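Local coordinates for protein endo-alpha-mannosidase (Bacteroides thetaiotaomicron, PDB 4ACY) that hydrolyses internal alpha-mannosidic linkages as a family GH99 endo-alpha-mannosidase, an activity probably directed at mannose-containing N-glycans, at residues Gln162-Asp173 / Ile213-Phe224. Residues are numbered along the deposited sequence; the frame is centred on the assembly and turned at random.
Sequences QTVRENIQYIVD and ISVRNTKYDGLF
D173 OD1 receives two donors from the loop: Y220 OH at 2.7 Å, on the syn lone pair, and K219 NZ at 3.4 Å, a weak hydrogen bond within a salt bridge. The Y220 ring that delivers this hydroxyl lies between two methylenes. Q169 CG sits 3.8 Å from the ring centroid and only 7° off the normal, a CH-pi contact, while K219 CG covers the opposite face; V172 CB meets the ring edge at CD1. With both faces and one edge occupied, rotation of the phenol should be restricted. In the eight-stranded parallel barrel, the TIM-barrel fold of GH99, this contact joins helix 161-175 to the loop that runs from helix 200-207 into strand 223-227. A second polar grip comes from R165, whose CG is anti to the backbone N (chi1 -162°) and whose chain stays extended to NE. R165 NE donates to I213 O at 2.8 Å. The bond from R165 NH2 to S214 O is equally short and straighter, at 167°. Both acceptors lie near the guanidinium plane, yet each carbonyl is approached from above its own plane. V215 CG1 lies over one guanidinium face, displaced toward the rim. Deeper in, I168 CD1 approaches F224 CE1 at 3.5 Å, and the F224 ring also stacks with F207.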
loop_
_atom_site.group_PDB
_atom_site.type_symbol
_atom_site.label_atom_id
_atom_site.label_comp_id
_atom_site.label_asym_id
_atom_site.label_seq_id
_atom_site.Cartn_x
_atom_site.Cartn_y
_atom_site.Cartn_z
ATOM N N GLN A 162 -10.703 11.791 -16.072
ATOM C CA GLN A 162 -11.987 12.327 -15.608
ATOM C C GLN A 162 -12.540 11.609 -14.379
ATOM O O GLN A 162 -12.998 12.251 -13.444
ATOM C CB GLN A 162 -13.037 12.354 -16.735
ATOM C CG GLN A 162 -14.416 12.907 -16.316
ATOM C CD GLN A 162 -14.355 14.328 -15.730
ATOM O OE1 GLN A 162 -13.628 15.201 -16.226
ATOM N NE2 GLN A 162 -15.119 14.557 -14.671
ATOM N N THR A 163 -12.496 10.280 -14.363
ATOM C CA THR A 163 -13.085 9.568 -13.231
ATOM C C THR A 163 -12.146 9.636 -12.016
ATOM O O THR A 163 -12.597 9.626 -10.872
ATOM C CB THR A 163 -13.493 8.117 -13.569
ATOM O OG1 THR A 163 -12.344 7.379 -13.980
ATOM C CG2 THR A 163 -14.553 8.096 -14.701
ATOM N N VAL A 164 -10.846 9.746 -12.269
ATOM C CA VAL A 164 -9.903 10.002 -11.161
ATOM C C VAL A 164 -10.223 11.376 -10.544
ATOM O O VAL A 164 -10.303 11.500 -9.324
ATOM C CB VAL A 164 -8.426 9.867 -11.596
ATOM C CG1 VAL A 164 -7.463 10.381 -10.506
ATOM C CG2 VAL A 164 -8.110 8.403 -11.946
ATOM N N ARG A 165 -10.455 12.391 -11.382
ATOM C CA ARG A 165 -10.863 13.704 -10.869
ATOM C C ARG A 165 -12.081 13.588 -9.970
ATOM O O ARG A 165 -12.102 14.136 -8.876
ATOM C CB ARG A 165 -11.135 14.713 -11.998
ATOM C CG ARG A 165 -11.125 16.164 -11.488
ATOM C CD ARG A 165 -11.495 17.158 -12.581
ATOM N NE ARG A 165 -11.002 18.522 -12.304
ATOM C CZ ARG A 165 -11.531 19.378 -11.430
ATOM N NH1 ARG A 165 -12.590 19.053 -10.700
ATOM N NH2 ARG A 165 -10.984 20.578 -11.276
ATOM N N GLU A 166 -13.088 12.843 -10.422
ATOM C CA GLU A 166 -14.325 12.698 -9.660
ATOM C C GLU A 166 -14.065 12.041 -8.312
ATOM O O GLU A 166 -14.697 12.377 -7.300
ATOM C CB GLU A 166 -15.355 11.886 -10.448
ATOM C CG GLU A 166 -15.817 12.558 -11.745
ATOM C CD GLU A 166 -16.580 11.614 -12.674
ATOM O OE1 GLU A 166 -16.817 10.444 -12.307
ATOM O OE2 GLU A 166 -16.927 12.042 -13.789
ATOM N N ASN A 167 -13.133 11.090 -8.307
ATOM C CA ASN A 167 -12.756 10.414 -7.062
ATOM C C ASN A 167 -11.972 11.278 -6.093
ATOM O O ASN A 167 -12.177 11.181 -4.878
ATOM C CB ASN A 167 -12.013 9.112 -7.347
ATOM C CG ASN A 167 -12.966 7.977 -7.624
ATOM O OD1 ASN A 167 -13.417 7.300 -6.705
ATOM N ND2 ASN A 167 -13.313 7.791 -8.895
ATOM N N ILE A 168 -11.072 12.105 -6.626
ATOM C CA ILE A 168 -10.375 13.096 -5.815
ATOM C C ILE A 168 -11.408 14.032 -5.196
ATOM O O ILE A 168 -11.348 14.323 -4.006
ATOM C CB ILE A 168 -9.314 13.892 -6.629
ATOM C CG1 ILE A 168 -8.210 12.954 -7.126
ATOM C CG2 ILE A 168 -8.715 15.037 -5.787
ATOM C CD1 ILE A 168 -7.357 13.544 -8.249
ATOM N N GLN A 169 -12.379 14.473 -5.999
ATOM C CA GLN A 169 -13.403 15.382 -5.494
ATOM C C GLN A 169 -14.198 14.722 -4.386
ATOM O O GLN A 169 -14.452 15.339 -3.362
ATOM C CB GLN A 169 -14.353 15.828 -6.598
ATOM C CG GLN A 169 -13.710 16.629 -7.700
ATOM C CD GLN A 169 -14.667 16.840 -8.859
ATOM O OE1 GLN A 169 -15.819 17.215 -8.652
ATOM N NE2 GLN A 169 -14.200 16.608 -10.080
ATOM N N TYR A 170 -14.582 13.460 -4.588
ATOM C CA TYR A 170 -15.316 12.740 -3.563
ATOM C C TYR A 170 -14.506 12.623 -2.268
ATOM O O TYR A 170 -15.023 12.867 -1.176
ATOM C CB TYR A 170 -15.772 11.342 -4.024
ATOM C CG TYR A 170 -16.563 10.664 -2.926
ATOM C CD1 TYR A 170 -17.942 10.874 -2.798
ATOM C CD2 TYR A 170 -15.924 9.874 -1.962
ATOM C CE1 TYR A 170 -18.657 10.281 -1.766
ATOM C CE2 TYR A 170 -16.634 9.285 -0.931
ATOM C CZ TYR A 170 -17.999 9.492 -0.839
ATOM O OH TYR A 170 -18.687 8.910 0.193
ATOM N N ILE A 171 -13.239 12.247 -2.403
ATOM C CA ILE A 171 -12.378 12.015 -1.249
ATOM C C ILE A 171 -12.172 13.317 -0.464
ATOM O O ILE A 171 -12.334 13.343 0.754
ATOM C CB ILE A 171 -11.035 11.385 -1.683
ATOM C CG1 ILE A 171 -11.259 9.913 -2.083
ATOM C CG2 ILE A 171 -9.974 11.506 -0.583
ATOM C CD1 ILE A 171 -10.104 9.284 -2.877
ATOM N N VAL A 172 -11.833 14.390 -1.175
ATOM C CA VAL A 172 -11.605 15.694 -0.542
ATOM C C VAL A 172 -12.899 16.242 0.085
ATOM O O VAL A 172 -12.883 16.714 1.217
ATOM C CB VAL A 172 -10.975 16.718 -1.523
ATOM C CG1 VAL A 172 -10.937 18.125 -0.923
ATOM C CG2 VAL A 172 -9.549 16.291 -1.924
ATOM N N ASP A 173 -14.013 16.157 -0.635
ATOM C CA ASP A 173 -15.293 16.661 -0.106
ATOM C C ASP A 173 -15.778 15.893 1.102
ATOM O O ASP A 173 -16.343 16.468 2.026
ATOM C CB ASP A 173 -16.389 16.630 -1.177
ATOM C CG ASP A 173 -16.187 17.670 -2.258
ATOM O OD1 ASP A 173 -15.353 18.583 -2.091
ATOM O OD2 ASP A 173 -16.865 17.566 -3.297
ATOM N N ILE A 213 -8.940 19.681 -17.592
ATOM C CA ILE A 213 -9.706 19.365 -16.384
ATOM C C ILE A 213 -8.832 19.489 -15.125
ATOM O O ILE A 213 -8.971 18.709 -14.178
ATOM C CB ILE A 213 -10.393 17.961 -16.469
ATOM C CG1 ILE A 213 -9.373 16.860 -16.785
ATOM C CG2 ILE A 213 -11.522 17.979 -17.503
ATOM C CD1 ILE A 213 -9.889 15.423 -16.496
ATOM N N SER A 214 -7.940 20.478 -15.117
ATOM C CA SER A 214 -6.916 20.566 -14.072
ATOM C C SER A 214 -7.494 20.683 -12.673
ATOM O O SER A 214 -8.509 21.355 -12.452
ATOM C CB SER A 214 -5.959 21.733 -14.318
ATOM O OG SER A 214 -4.925 21.739 -13.344
ATOM N N VAL A 215 -6.848 20.011 -11.728
ATOM C CA VAL A 215 -7.149 20.213 -10.306
ATOM C C VAL A 215 -6.147 21.184 -9.665
ATOM O O VAL A 215 -6.242 21.500 -8.473
ATOM C CB VAL A 215 -7.130 18.877 -9.503
ATOM C CG1 VAL A 215 -8.332 18.028 -9.868
ATOM C CG2 VAL A 215 -5.838 18.119 -9.731
ATOM N N ARG A 216 -5.179 21.640 -10.447
ATOM C CA ARG A 216 -4.128 22.478 -9.899
ATOM C C ARG A 216 -4.720 23.816 -9.491
ATOM O O ARG A 216 -5.482 24.438 -10.245
ATOM C CB ARG A 216 -2.986 22.682 -10.888
ATOM C CG ARG A 216 -2.201 21.412 -11.276
ATOM C CD ARG A 216 -1.731 20.651 -10.048
ATOM N NE ARG A 216 -0.916 19.490 -10.423
ATOM C CZ ARG A 216 -0.409 18.619 -9.552
ATOM N NH1 ARG A 216 -0.610 18.774 -8.253
ATOM N NH2 ARG A 216 0.315 17.595 -9.991
ATOM N N ASN A 217 -4.394 24.211 -8.267
ATOM C CA ASN A 217 -4.846 25.472 -7.687
ATOM C C ASN A 217 -6.351 25.556 -7.485
ATOM O O ASN A 217 -6.924 26.645 -7.378
ATOM C CB ASN A 217 -4.260 26.655 -8.461
ATOM C CG ASN A 217 -2.754 26.667 -8.392
ATOM O OD1 ASN A 217 -2.166 26.455 -7.322
ATOM N ND2 ASN A 217 -2.116 26.901 -9.526
ATOM N N THR A 218 -6.980 24.385 -7.430
ATOM C CA THR A 218 -8.341 24.246 -6.953
ATOM C C THR A 218 -8.240 23.682 -5.547
ATOM O O THR A 218 -7.151 23.344 -5.089
ATOM C CB THR A 218 -9.167 23.266 -7.823
ATOM O OG1 THR A 218 -8.740 21.919 -7.559
ATOM C CG2 THR A 218 -8.995 23.566 -9.294
ATOM N N LYS A 219 -9.374 23.559 -4.864
ATOM C CA LYS A 219 -9.405 22.948 -3.550
ATOM C C LYS A 219 -9.080 21.444 -3.620
ATOM O O LYS A 219 -8.963 20.794 -2.584
ATOM C CB LYS A 219 -10.781 23.144 -2.910
ATOM C CG LYS A 219 -11.867 22.269 -3.525
ATOM C CD LYS A 219 -13.189 22.387 -2.776
ATOM C CE LYS A 219 -13.155 21.662 -1.428
ATOM N NZ LYS A 219 -14.525 21.657 -0.834
ATOM N N TYR A 220 -8.962 20.923 -4.842
ATOM C CA TYR A 220 -8.704 19.487 -5.092
ATOM C C TYR A 220 -7.243 19.207 -5.441
ATOM O O TYR A 220 -6.879 18.100 -5.893
ATOM C CB TYR A 220 -9.656 18.956 -6.173
ATOM C CG TYR A 220 -11.084 19.137 -5.761
ATOM C CD1 TYR A 220 -11.572 18.524 -4.610
ATOM C CD2 TYR A 220 -11.941 19.966 -6.486
ATOM C CE1 TYR A 220 -12.887 18.713 -4.191
ATOM C CE2 TYR A 220 -13.261 20.157 -6.079
ATOM C CZ TYR A 220 -13.723 19.530 -4.933
ATOM O OH TYR A 220 -15.027 19.716 -4.529
ATOM N N ASP A 221 -6.390 20.209 -5.224
ATOM C CA ASP A 221 -4.979 20.058 -5.525
ATOM C C ASP A 221 -4.320 19.212 -4.433
ATOM O O ASP A 221 -4.890 19.000 -3.359
ATOM C CB ASP A 221 -4.289 21.435 -5.633
ATOM C CG ASP A 221 -3.076 21.409 -6.535
ATOM O OD1 ASP A 221 -2.602 20.306 -6.888
ATOM O OD2 ASP A 221 -2.580 22.487 -6.904
ATOM N N GLY A 222 -3.117 18.738 -4.708
ATOM C CA GLY A 222 -2.388 17.937 -3.739
ATOM C C GLY A 222 -1.140 17.392 -4.379
ATOM O O GLY A 222 -0.633 17.952 -5.346
ATOM N N LEU A 223 -0.636 16.304 -3.814
ATOM C CA LEU A 223 0.565 15.673 -4.310
ATOM C C LEU A 223 0.140 14.331 -4.877
ATOM O O LEU A 223 -0.390 13.481 -4.162
ATOM C CB LEU A 223 1.568 15.477 -3.175
ATOM C CG LEU A 223 2.200 16.743 -2.571
ATOM C CD1 LEU A 223 2.834 16.403 -1.236
ATOM C CD2 LEU A 223 3.222 17.410 -3.509
ATOM N N PHE A 224 0.346 14.171 -6.174
ATOM C CA PHE A 224 -0.070 12.975 -6.883
ATOM C C PHE A 224 1.151 12.180 -7.290
ATOM O O PHE A 224 2.041 12.669 -7.989
ATOM C CB PHE A 224 -0.936 13.388 -8.070
ATOM C CG PHE A 224 -2.128 14.198 -7.647
ATOM C CD1 PHE A 224 -3.249 13.571 -7.114
ATOM C CD2 PHE A 224 -2.095 15.598 -7.718
ATOM C CE1 PHE A 224 -4.340 14.322 -6.681
ATOM C CE2 PHE A 224 -3.179 16.351 -7.297
ATOM C CZ PHE A 224 -4.308 15.719 -6.782
#